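Local coordinates for phosphoribosyltransferase (Thermus thermophilus, PDB 1WD5), which is a predicted type I phosphoribosyltransferase whose substrate is not established, and which probably carries out glycosyl transfer, at residues A[11-16]-A[173-178]; A[51-56]-A[70-75]; A[151-156]-A[168-173]; A[155-160]-A[179-184]. All coordinates share one frame; numbering follows the deposited sequence.

Contact 1: residues A[11-16]-A[173-178]; sequences ALLAEA and VALSVP
The helix holding Leu13 and Ala16 passes beside the point where the chain leaves strand 171-174 and turns a corner at Leu175, with the CA atoms of Leu13 and Leu175 6.9 Å apart. Leu175 is the central side chain. Its CG lies beside its own backbone N and anti to the carbonyl carbon (chi1 -59°), and its two methyls fork over the helix between Leu12 and Ala16. Leu175 CD1 sits 3.7 Å from Leu12 CB and also meets the backbone N of Leu13. The other branch, Leu175 CD2, rests 3.7 Å from Ala16 CB, one turn further along. From the flank Leu13 crosses Leu175 at a slant and brings its CD1 to 3.8 Å from Leu175 CG. On the strand itself, Val173 extends the patch with CG1, which is 4.0 Å from Ala16 CB. The small alanine thus receives both a leucine methyl and a valine methyl. Behind Leu13, Val37 of helix 33-45 and Ala154 of the neighbouring strand continue the apolar packing. Toward the outside, Leu12 and Glu15 border a bound MES molecule, probably from the crystallisation liquor. No hydrogen bond crosses between the two segments, so they meet through hydrocarbon packing, without the directional constraint a polar pair would add.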
loop_
_atom_site.group_PDB
_atom_site.type_symbol
_atom_site.label_atom_id
_atom_site.label_comp_id
_atom_site.label_asym_id
_atom_site.label_seq_id
_atom_site.Cartn_x
_atom_site.Cartn_y
_atom_site.Cartn_z
ATOM N N ALA A 11 1.442 8.818 13.847
ATOM C CA ALA A 11 0.593 9.375 14.894
ATOM C C ALA A 11 -0.289 10.472 14.306
ATOM O O ALA A 11 -1.494 10.497 14.539
ATOM C CB ALA A 11 1.461 9.943 16.033
ATOM N N LEU A 12 0.314 11.377 13.541
ATOM C CA LEU A 12 -0.433 12.472 12.923
ATOM C C LEU A 12 -1.444 11.948 11.914
ATOM O O LEU A 12 -2.527 12.517 11.751
ATOM C CB LEU A 12 0.520 13.444 12.218
ATOM C CG LEU A 12 1.432 14.277 13.112
ATOM C CD1 LEU A 12 2.420 15.057 12.252
ATOM C CD2 LEU A 12 0.582 15.230 13.957
ATOM N N LEU A 13 -1.091 10.864 11.234
ATOM C CA LEU A 13 -1.984 10.288 10.235
ATOM C C LEU A 13 -3.199 9.672 10.917
ATOM O O LEU A 13 -4.331 9.814 10.442
ATOM C CB LEU A 13 -1.247 9.225 9.416
ATOM C CG LEU A 13 -1.923 8.802 8.114
ATOM C CD1 LEU A 13 -2.143 10.027 7.228
ATOM C CD2 LEU A 13 -1.053 7.774 7.392
ATOM N N ALA A 14 -2.964 8.983 12.031
ATOM C CA ALA A 14 -4.050 8.357 12.779
ATOM C C ALA A 14 -5.027 9.427 13.267
ATOM O O ALA A 14 -6.237 9.207 13.301
ATOM C CB ALA A 14 -3.493 7.586 13.966
ATOM N N GLU A 15 -4.492 10.582 13.643
ATOM C CA GLU A 15 -5.312 11.692 14.119
ATOM C C GLU A 15 -6.169 12.268 12.984
ATOM O O GLU A 15 -7.323 12.638 13.189
ATOM C CB GLU A 15 -4.412 12.775 14.732
ATOM C CG GLU A 15 -3.956 12.450 16.158
ATOM C CD GLU A 15 -2.688 13.180 16.572
ATOM O OE1 GLU A 15 -2.373 14.240 15.988
ATOM O OE2 GLU A 15 -2.004 12.695 17.500
ATOM N N ALA A 16 -5.606 12.333 11.783
ATOM C CA ALA A 16 -6.350 12.849 10.635
ATOM C C ALA A 16 -7.448 11.863 10.227
ATOM O O ALA A 16 -8.462 12.254 9.646
ATOM C CB ALA A 16 -5.402 13.088 9.458
ATOM N N VAL A 173 -6.434 10.542 2.151
ATOM C CA VAL A 173 -6.107 11.364 3.302
ATOM C C VAL A 173 -4.598 11.579 3.256
ATOM O O VAL A 173 -3.824 10.654 3.502
ATOM C CB VAL A 173 -6.486 10.668 4.627
ATOM C CG1 VAL A 173 -6.022 11.507 5.807
ATOM C CG2 VAL A 173 -7.995 10.471 4.692
ATOM N N ALA A 174 -4.188 12.796 2.916
ATOM C CA ALA A 174 -2.772 13.135 2.830
ATOM C C ALA A 174 -2.508 14.321 3.745
ATOM O O ALA A 174 -3.202 15.332 3.666
ATOM C CB ALA A 174 -2.403 13.485 1.393
ATOM N N LEU A 175 -1.507 14.193 4.612
ATOM C CA LEU A 175 -1.173 15.257 5.553
ATOM C C LEU A 175 -0.525 16.445 4.861
ATOM O O LEU A 175 -0.717 17.594 5.263
ATOM C CB LEU A 175 -0.230 14.730 6.637
ATOM C CG LEU A 175 -0.738 13.569 7.490
ATOM C CD1 LEU A 175 0.305 13.229 8.556
ATOM C CD2 LEU A 175 -2.061 13.949 8.133
ATOM N N SER A 176 0.243 16.162 3.818
ATOM C CA SER A 176 0.938 17.202 3.079
ATOM C C SER A 176 1.071 16.842 1.607
ATOM O O SER A 176 1.387 15.702 1.259
ATOM C CB SER A 176 2.326 17.423 3.686
ATOM O OG SER A 176 3.149 18.173 2.810
ATOM N N VAL A 177 0.820 17.826 0.751
ATOM C CA VAL A 177 0.915 17.658 -0.693
ATOM C C VAL A 177 1.681 18.864 -1.228
ATOM O O VAL A 177 1.095 19.776 -1.811
ATOM C CB VAL A 177 -0.481 17.621 -1.339
ATOM C CG1 VAL A 177 -0.358 17.397 -2.842
ATOM C CG2 VAL A 177 -1.317 16.522 -0.699
ATOM N N PRO A 178 3.005 18.886 -1.024
ATOM C CA PRO A 178 3.847 19.994 -1.483
ATOM C C PRO A 178 3.880 20.194 -2.996
ATOM O O PRO A 178 4.174 19.267 -3.749
ATOM C CB PRO A 178 5.218 19.642 -0.907
ATOM C CG PRO A 178 5.200 18.142 -0.886
ATOM C CD PRO A 178 3.816 17.842 -0.373
#

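Contact 2: residues A[51-56]-A[70-75]; sequences VVLVRK and VGEGGE
The carboxylate of Glu72 turns one face to Leu53: CD1 of Leu53 stands over it, nearly equidistant from its three atoms and 3.7 Å from Glu72 OE1. Both oxygens have polar partners. Water 1 donates to Glu72 OE1 at 2.6 Å and accepts from the backbone N of Leu53 at 2.9 Å, while Glu72 OE2 forms a salt bridge with Arg110 of helix 88-112. Glu72 reaches this position with CG between the backbone N and the carbonyl carbon (chi1 63°) and the chain extended beyond. Its stem lies across Leu53, the two CB atoms being 3.7 Å apart. Together, the water and Arg110 hold both ends of a charged group against an aliphatic side chain.

These residues directly adjoin the paired part of the antiparallel hairpin 48-59/66-71. Arg55 and Val70 form a hydrogen-bonded pair, with Arg55 N to Val70 O and Val70 N to Arg55 O both 3.0 Å. The next pair, Val54 with Gly71, is non-hydrogen-bonded, and CA of Val54 comes 3.3 Å from Val70 O in a CA-H...O contact. In type I phosphoribosyltransferases a hairpin of this kind carries the flexible loop near the active site, and this one is probably its counterpart. Beside the pairing, CG2 of Val70 packs 3.7 Å from Arg55 CB. Beyond CB the arginine bends away, and its NE bonds to Gln98. Gly71 opens a type I turn ending at Gly74, whose N bonds back to Gly71 O.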
loop_
_atom_site.group_PDB
_atom_site.type_symbol
_atom_site.label_atom_id
_atom_site.label_comp_id
_atom_site.label_asym_id
_atom_site.label_seq_id
_atom_site.Cartn_x
_atom_site.Cartn_y
_atom_site.Cartn_z
ATOM N N VAL A 51 0.097 -6.538 6.209
ATOM C CA VAL A 51 0.825 -6.013 5.075
ATOM C C VAL A 51 0.059 -6.335 3.799
ATOM O O VAL A 51 -0.653 -7.338 3.732
ATOM C CB VAL A 51 2.224 -6.651 5.001
ATOM C CG1 VAL A 51 2.089 -8.166 4.860
ATOM C CG2 VAL A 51 3.003 -6.079 3.842
ATOM N N VAL A 52 0.183 -5.469 2.800
ATOM C CA VAL A 52 -0.468 -5.713 1.524
ATOM C C VAL A 52 0.671 -6.131 0.613
ATOM O O VAL A 52 1.678 -5.428 0.501
ATOM C CB VAL A 52 -1.196 -4.453 0.977
ATOM C CG1 VAL A 52 -0.244 -3.280 0.869
ATOM C CG2 VAL A 52 -1.821 -4.772 -0.373
ATOM N N LEU A 53 0.515 -7.294 -0.009
ATOM C CA LEU A 53 1.539 -7.859 -0.876
ATOM C C LEU A 53 1.042 -7.959 -2.311
ATOM O O LEU A 53 0.251 -8.846 -2.649
ATOM C CB LEU A 53 1.927 -9.237 -0.337
ATOM C CG LEU A 53 2.553 -9.179 1.065
ATOM C CD1 LEU A 53 2.466 -10.532 1.767
ATOM C CD2 LEU A 53 4.004 -8.732 0.933
ATOM N N VAL A 54 1.520 -7.047 -3.150
ATOM C CA VAL A 54 1.103 -6.985 -4.544
ATOM C C VAL A 54 2.234 -6.490 -5.446
ATOM O O VAL A 54 3.245 -5.975 -4.962
ATOM C CB VAL A 54 -0.080 -6.005 -4.701
ATOM C CG1 VAL A 54 -1.223 -6.402 -3.780
ATOM C CG2 VAL A 54 0.383 -4.597 -4.366
ATOM N N ARG A 55 2.044 -6.647 -6.755
ATOM C CA ARG A 55 3.000 -6.203 -7.763
ATOM C C ARG A 55 2.244 -5.602 -8.942
ATOM O O ARG A 55 1.156 -6.055 -9.304
ATOM C CB ARG A 55 3.853 -7.370 -8.278
ATOM C CG ARG A 55 4.884 -7.904 -7.285
ATOM C CD ARG A 55 6.011 -6.912 -7.065
ATOM N NE ARG A 55 6.751 -6.649 -8.296
ATOM C CZ ARG A 55 7.659 -5.687 -8.429
ATOM N NH1 ARG A 55 7.950 -4.892 -7.404
ATOM N NH2 ARG A 55 8.264 -5.502 -9.592
ATOM N N LYS A 56 2.825 -4.574 -9.540
ATOM C CA LYS A 56 2.215 -3.943 -10.695
ATOM C C LYS A 56 2.585 -4.752 -11.936
ATOM O O LYS A 56 3.693 -5.284 -12.031
ATOM C CB LYS A 56 2.735 -2.513 -10.834
ATOM C CG LYS A 56 2.263 -1.786 -12.079
ATOM C CD LYS A 56 3.450 -1.353 -12.916
ATOM C CE LYS A 56 4.403 -0.480 -12.110
ATOM N NZ LYS A 56 5.770 -0.495 -12.696
ATOM N N VAL A 70 -0.986 -8.084 -9.610
ATOM C CA VAL A 70 -1.114 -9.453 -9.111
ATOM C C VAL A 70 -0.991 -9.401 -7.586
ATOM O O VAL A 70 -0.174 -8.649 -7.053
ATOM C CB VAL A 70 -0.009 -10.399 -9.659
ATOM C CG1 VAL A 70 -0.077 -10.467 -11.183
ATOM C CG2 VAL A 70 1.362 -9.927 -9.205
ATOM N N GLY A 71 -1.811 -10.186 -6.895
ATOM C CA GLY A 71 -1.769 -10.212 -5.445
ATOM C C GLY A 71 -0.980 -11.404 -4.939
ATOM O O GLY A 71 -0.586 -12.277 -5.719
ATOM N N GLU A 72 -0.748 -11.447 -3.633
ATOM C CA GLU A 72 0.008 -12.536 -3.026
ATOM C C GLU A 72 -0.663 -13.886 -3.267
ATOM O O GLU A 72 -0.002 -14.921 -3.268
ATOM C CB GLU A 72 0.159 -12.294 -1.520
ATOM C CG GLU A 72 -1.157 -12.269 -0.754
ATOM C CD GLU A 72 -0.962 -12.026 0.734
ATOM O OE1 GLU A 72 -1.221 -10.893 1.207
ATOM O OE2 GLU A 72 -0.540 -12.971 1.435
ATOM N N GLY A 73 -1.975 -13.867 -3.479
ATOM C CA GLY A 73 -2.704 -15.100 -3.715
ATOM C C GLY A 73 -2.538 -15.625 -5.133
ATOM O O GLY A 73 -3.027 -16.704 -5.458
ATOM N N GLY A 74 -1.854 -14.862 -5.980
ATOM C CA GLY A 74 -1.639 -15.296 -7.349
ATOM C C GLY A 74 -2.623 -14.747 -8.370
ATOM O O GLY A 74 -2.360 -14.803 -9.573
ATOM N N GLU A 75 -3.745 -14.207 -7.906
ATOM C CA GLU A 75 -4.755 -13.670 -8.815
ATOM C C GLU A 75 -4.243 -12.505 -9.658
ATOM O O GLU A 75 -3.488 -11.658 -9.181
ATOM C CB GLU A 75 -5.993 -13.206 -8.045
ATOM C CG GLU A 75 -5.771 -11.937 -7.234
ATOM C CD GLU A 75 -5.210 -12.204 -5.853
ATOM O OE1 GLU A 75 -4.527 -13.234 -5.660
ATOM O OE2 GLU A 75 -5.445 -11.367 -4.958
HETATM O O HOH W 1 -2.063 -8.622 0.287
#

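Contact 3: residues A[151-156]-A[168-173]; sequences VVVAVP and ARAEVV
A beta-alpha-beta crossover is closed here: strand 150-155 leads through helix 160-167 to strand 171-174, which lies parallel to it, its direction turned by 24°. Val153 offers both its backbone groups to the neighbour. Its N bonds to Glu171 O at 2.9 Å (172° at the hydrogen), and its O receives Val173 N at 2.7 Å. One step on, Val155 N reaches Val173 O at 2.9 Å, completing the alternation of a parallel ladder. Two of the acceptors are each approached by a second, weaker partner in a CA-H...O contact: CA of Val172 lies 3.3 Å from Val153 O, and CA of Ala154 3.2 Å from Val173 O. At the start of the ladder the strands splay, and water 2 takes over the pairing, donating to Val151 O at 2.6 Å and accepting from Glu171 N.

On one face of the sheet CG1 of Val152 meets CG2 of Val173 at 3.9 Å, the two valines crossing at a slant. Glu171 lies alongside Val152 and points the same way, its CG anti to the backbone N (chi1 -170°). Its OE1 forms a salt bridge with Arg150. Leu17 of helix 6-17 packs on both Ala154 and Val173 of this face. On the other, CB of Val153 touches Val172 CG2, and Leu166 of helix 160-167 touches both valines. Helices thus lie on both faces of an edge pair of parallel strands, the three-layer alpha/beta architecture typical of the phosphoribosyltransferase fold.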
loop_
_atom_site.group_PDB
_atom_site.type_symbol
_atom_site.label_atom_id
_atom_site.label_comp_id
_atom_site.label_asym_id
_atom_site.label_seq_id
_atom_site.Cartn_x
_atom_site.Cartn_y
_atom_site.Cartn_z
ATOM N N VAL A 151 -12.664 1.645 1.544
ATOM C CA VAL A 151 -11.225 1.743 1.350
ATOM C C VAL A 151 -10.782 3.200 1.428
ATOM O O VAL A 151 -11.375 4.081 0.794
ATOM C CB VAL A 151 -10.799 1.157 -0.019
ATOM C CG1 VAL A 151 -9.285 1.186 -0.151
ATOM C CG2 VAL A 151 -11.317 -0.267 -0.156
ATOM N N VAL A 152 -9.748 3.451 2.224
ATOM C CA VAL A 152 -9.208 4.793 2.383
ATOM C C VAL A 152 -7.702 4.760 2.215
ATOM O O VAL A 152 -7.018 3.950 2.845
ATOM C CB VAL A 152 -9.510 5.376 3.783
ATOM C CG1 VAL A 152 -8.839 6.737 3.931
ATOM C CG2 VAL A 152 -11.006 5.502 3.994
ATOM N N VAL A 153 -7.184 5.630 1.357
ATOM C CA VAL A 153 -5.745 5.722 1.148
ATOM C C VAL A 153 -5.241 6.810 2.091
ATOM O O VAL A 153 -5.708 7.948 2.033
ATOM C CB VAL A 153 -5.408 6.124 -0.299
ATOM C CG1 VAL A 153 -3.926 6.462 -0.414
ATOM C CG2 VAL A 153 -5.769 4.986 -1.247
ATOM N N ALA A 154 -4.293 6.465 2.957
ATOM C CA ALA A 154 -3.760 7.433 3.909
ATOM C C ALA A 154 -2.237 7.502 3.843
ATOM O O ALA A 154 -1.552 6.491 4.021
ATOM C CB ALA A 154 -4.214 7.074 5.319
ATOM N N VAL A 155 -1.715 8.703 3.599
ATOM C CA VAL A 155 -0.273 8.903 3.488
ATOM C C VAL A 155 0.198 10.224 4.095
ATOM O O VAL A 155 -0.471 11.246 3.978
ATOM C CB VAL A 155 0.164 8.881 2.013
ATOM C CG1 VAL A 155 -0.179 7.537 1.386
ATOM C CG2 VAL A 155 -0.540 10.002 1.255
ATOM N N PRO A 156 1.367 10.215 4.749
ATOM C CA PRO A 156 1.930 11.418 5.369
ATOM C C PRO A 156 2.229 12.519 4.349
ATOM O O PRO A 156 1.930 13.684 4.586
ATOM C CB PRO A 156 3.203 10.900 6.032
ATOM C CG PRO A 156 2.841 9.491 6.386
ATOM C CD PRO A 156 2.149 9.025 5.124
ATOM N N ALA A 168 -8.802 9.758 -7.806
ATOM C CA ALA A 168 -9.707 9.398 -8.886
ATOM C C ALA A 168 -10.333 8.037 -8.607
ATOM O O ALA A 168 -11.379 7.703 -9.159
ATOM C CB ALA A 168 -8.948 9.357 -10.212
ATOM N N ARG A 169 -9.703 7.264 -7.729
ATOM C CA ARG A 169 -10.190 5.924 -7.419
ATOM C C ARG A 169 -10.657 5.682 -5.982
ATOM O O ARG A 169 -11.410 4.743 -5.724
ATOM C CB ARG A 169 -9.104 4.899 -7.769
ATOM C CG ARG A 169 -8.638 4.943 -9.218
ATOM C CD ARG A 169 -7.508 3.942 -9.466
ATOM N NE ARG A 169 -7.934 2.562 -9.239
ATOM C CZ ARG A 169 -7.117 1.516 -9.254
ATOM N NH1 ARG A 169 -5.820 1.685 -9.482
ATOM N NH2 ARG A 169 -7.596 0.297 -9.044
ATOM N N ALA A 170 -10.220 6.511 -5.041
ATOM C CA ALA A 170 -10.627 6.303 -3.658
ATOM C C ALA A 170 -10.469 7.538 -2.802
ATOM O O ALA A 170 -9.849 8.514 -3.212
ATOM C CB ALA A 170 -9.820 5.159 -3.052
ATOM N N GLU A 171 -11.041 7.489 -1.607
ATOM C CA GLU A 171 -10.918 8.600 -0.681
ATOM C C GLU A 171 -9.443 8.639 -0.301
ATOM O O GLU A 171 -8.832 7.599 -0.039
ATOM C CB GLU A 171 -11.764 8.363 0.570
ATOM C CG GLU A 171 -11.869 9.594 1.459
ATOM C CD GLU A 171 -12.583 9.322 2.767
ATOM O OE1 GLU A 171 -13.550 8.530 2.778
ATOM O OE2 GLU A 171 -12.182 9.913 3.788
ATOM N N VAL A 172 -8.868 9.831 -0.294
ATOM C CA VAL A 172 -7.465 9.984 0.047
ATOM C C VAL A 172 -7.272 10.946 1.204
ATOM O O VAL A 172 -7.873 12.022 1.238
ATOM C CB VAL A 172 -6.649 10.513 -1.149
ATOM C CG1 VAL A 172 -5.242 10.876 -0.696
ATOM C CG2 VAL A 172 -6.593 9.459 -2.251
ATOM N N VAL A 173 -6.434 10.542 2.151
ATOM C CA VAL A 173 -6.107 11.364 3.302
ATOM C C VAL A 173 -4.598 11.579 3.256
ATOM O O VAL A 173 -3.824 10.654 3.502
ATOM C CB VAL A 173 -6.486 10.668 4.627
ATOM C CG1 VAL A 173 -6.022 11.507 5.807
ATOM C CG2 VAL A 173 -7.995 10.471 4.692
HETATM O O HOH W 2 -12.770 5.091 -1.142
#

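Contact 4: residues A[155-160]-A[179-184]; sequences VPVASP and QDFAAV
CB of Ser159 stands over one face of the Phe181 ring, 4.1 Å from its centroid and 26° off the normal. This CH-pi approach is offset toward the rim, with CG of Phe181 the nearest ring atom to Ser159 CB at 3.7 Å. A chi1 of -175° sets this CG anti to the backbone N. Over the opposite face lies the backbone N of Ala183 from the ring's own segment.

Apolar contacts extend along the Phe181 side chain: CG2 of Val157 meets the ring at its edge, 4.1 Å from Phe181 CE1, and CD of Pro160 lies 4.4 Å from Phe181 CB, at the base of the side chain. Pro160 is also crossed by the side chain of Gln179, which is bent at chi2 and brings OE1 to 3.3 Å from Pro160 CG in a van der Waals contact. Phe181 also touches Ala131, so the ring packs among three loops. All three follow strands of the sheet, at the carboxyl end of its parallel part, where enzymes of this fold place their active site. The loop of Ala131 has the sequence of a phosphoribosyl pyrophosphate-binding motif, so the packing is consistent with a place next to the substrate pocket.

The hydrogen bonds of Ser159 run to partners outside the two segments. With OG between the backbone N and the carbonyl carbon (chi1 70°), it bonds to Ala131 O and, as N-cap of helix 160-167, caps Ala162 N.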
loop_
_atom_site.group_PDB
_atom_site.type_symbol
_atom_site.label_atom_id
_atom_site.label_comp_id
_atom_site.label_asym_id
_atom_site.label_seq_id
_atom_site.Cartn_x
_atom_site.Cartn_y
_atom_site.Cartn_z
ATOM N N VAL A 155 -1.715 8.703 3.599
ATOM C CA VAL A 155 -0.273 8.903 3.488
ATOM C C VAL A 155 0.198 10.224 4.095
ATOM O O VAL A 155 -0.471 11.246 3.978
ATOM C CB VAL A 155 0.164 8.881 2.013
ATOM C CG1 VAL A 155 -0.179 7.537 1.386
ATOM C CG2 VAL A 155 -0.540 10.002 1.255
ATOM N N PRO A 156 1.367 10.215 4.749
ATOM C CA PRO A 156 1.930 11.418 5.369
ATOM C C PRO A 156 2.229 12.519 4.349
ATOM O O PRO A 156 1.930 13.684 4.586
ATOM C CB PRO A 156 3.203 10.900 6.032
ATOM C CG PRO A 156 2.841 9.491 6.386
ATOM C CD PRO A 156 2.149 9.025 5.124
ATOM N N VAL A 157 2.823 12.150 3.218
ATOM C CA VAL A 157 3.155 13.128 2.185
ATOM C C VAL A 157 2.976 12.552 0.786
ATOM O O VAL A 157 3.222 11.370 0.558
ATOM C CB VAL A 157 4.604 13.630 2.340
ATOM C CG1 VAL A 157 5.582 12.503 2.058
ATOM C CG2 VAL A 157 4.850 14.800 1.396
ATOM N N ALA A 158 2.543 13.390 -0.153
ATOM C CA ALA A 158 2.325 12.942 -1.525
ATOM C C ALA A 158 2.513 14.059 -2.550
ATOM O O ALA A 158 2.368 15.240 -2.232
ATOM C CB ALA A 158 0.922 12.359 -1.655
ATOM N N SER A 159 2.834 13.678 -3.783
ATOM C CA SER A 159 3.012 14.656 -4.847
ATOM C C SER A 159 1.635 14.983 -5.401
ATOM O O SER A 159 0.715 14.176 -5.302
ATOM C CB SER A 159 3.870 14.083 -5.972
ATOM O OG SER A 159 3.155 13.083 -6.681
ATOM N N PRO A 160 1.468 16.178 -5.983
ATOM C CA PRO A 160 0.165 16.547 -6.543
ATOM C C PRO A 160 -0.318 15.497 -7.545
ATOM O O PRO A 160 -1.484 15.105 -7.547
ATOM C CB PRO A 160 0.450 17.887 -7.208
ATOM C CG PRO A 160 1.492 18.478 -6.304
ATOM C CD PRO A 160 2.413 17.305 -6.058
ATOM N N GLN A 179 3.575 21.417 -3.426
ATOM C CA GLN A 179 3.574 21.771 -4.843
ATOM C C GLN A 179 4.950 21.572 -5.467
ATOM O O GLN A 179 5.080 21.496 -6.685
ATOM C CB GLN A 179 3.144 23.229 -5.026
ATOM C CG GLN A 179 1.645 23.458 -4.964
ATOM C CD GLN A 179 0.921 22.911 -6.185
ATOM O OE1 GLN A 179 0.894 21.703 -6.417
ATOM N NE2 GLN A 179 0.335 23.805 -6.974
ATOM N N ASP A 180 5.973 21.492 -4.623
ATOM C CA ASP A 180 7.340 21.302 -5.093
ATOM C C ASP A 180 7.918 19.996 -4.556
ATOM O O ASP A 180 9.092 19.922 -4.184
ATOM C CB ASP A 180 8.211 22.486 -4.657
ATOM C CG ASP A 180 8.220 22.684 -3.152
ATOM O OD1 ASP A 180 7.127 22.741 -2.547
ATOM O OD2 ASP A 180 9.322 22.792 -2.574
ATOM N N PHE A 181 7.080 18.965 -4.534
ATOM C CA PHE A 181 7.474 17.650 -4.041
ATOM C C PHE A 181 8.847 17.236 -4.546
ATOM O O PHE A 181 9.091 17.203 -5.748
ATOM C CB PHE A 181 6.457 16.594 -4.472
ATOM C CG PHE A 181 6.728 15.226 -3.911
ATOM C CD1 PHE A 181 6.292 14.884 -2.633
ATOM C CD2 PHE A 181 7.429 14.282 -4.655
ATOM C CE1 PHE A 181 6.550 13.618 -2.108
ATOM C CE2 PHE A 181 7.691 13.015 -4.139
ATOM C CZ PHE A 181 7.253 12.683 -2.867
ATOM N N ALA A 182 9.738 16.913 -3.616
ATOM C CA ALA A 182 11.081 16.481 -3.967
ATOM C C ALA A 182 11.100 14.957 -3.986
ATOM O O ALA A 182 10.922 14.334 -5.031
ATOM C CB ALA A 182 12.076 17.005 -2.943
ATOM N N ALA A 183 11.313 14.367 -2.818
ATOM C CA ALA A 183 11.349 12.921 -2.663
ATOM C C ALA A 183 10.775 12.605 -1.287
ATOM O O ALA A 183 10.833 13.439 -0.381
ATOM C CB ALA A 183 12.782 12.421 -2.766
ATOM N N VAL A 184 10.216 11.411 -1.124
ATOM C CA VAL A 184 9.633 11.042 0.163
ATOM C C VAL A 184 10.602 11.237 1.323
ATOM O O VAL A 184 10.249 11.834 2.336
ATOM C CB VAL A 184 9.163 9.581 0.174
ATOM C CG1 VAL A 184 8.684 9.208 1.568
ATOM C CG2 VAL A 184 8.044 9.390 -0.841
#

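Contacts 1, 3 and 4 form one continuous region at the edge of the sheet. Contact 1 shares Val173 with contact 3, and Leu175 N lies 3.2 Å from Val155 O, a probable hydrogen bond that prolongs the ladder. Contacts 1 and 4 alternate along the chain and are joined through Ser176 O and Ala158 N, 2.9 Å apart. Contact 2 lies across the chain's centre, about 26 Å from contact 1 and 25 Å from contact 4 between centres. The MES, a probable crystallisation additive, lies about 3 Å from the Leu12 side chain of contact 1. If this protein follows its family, the substrate pocket would lie between the hairpin of contact 2 and the loops of contact 4.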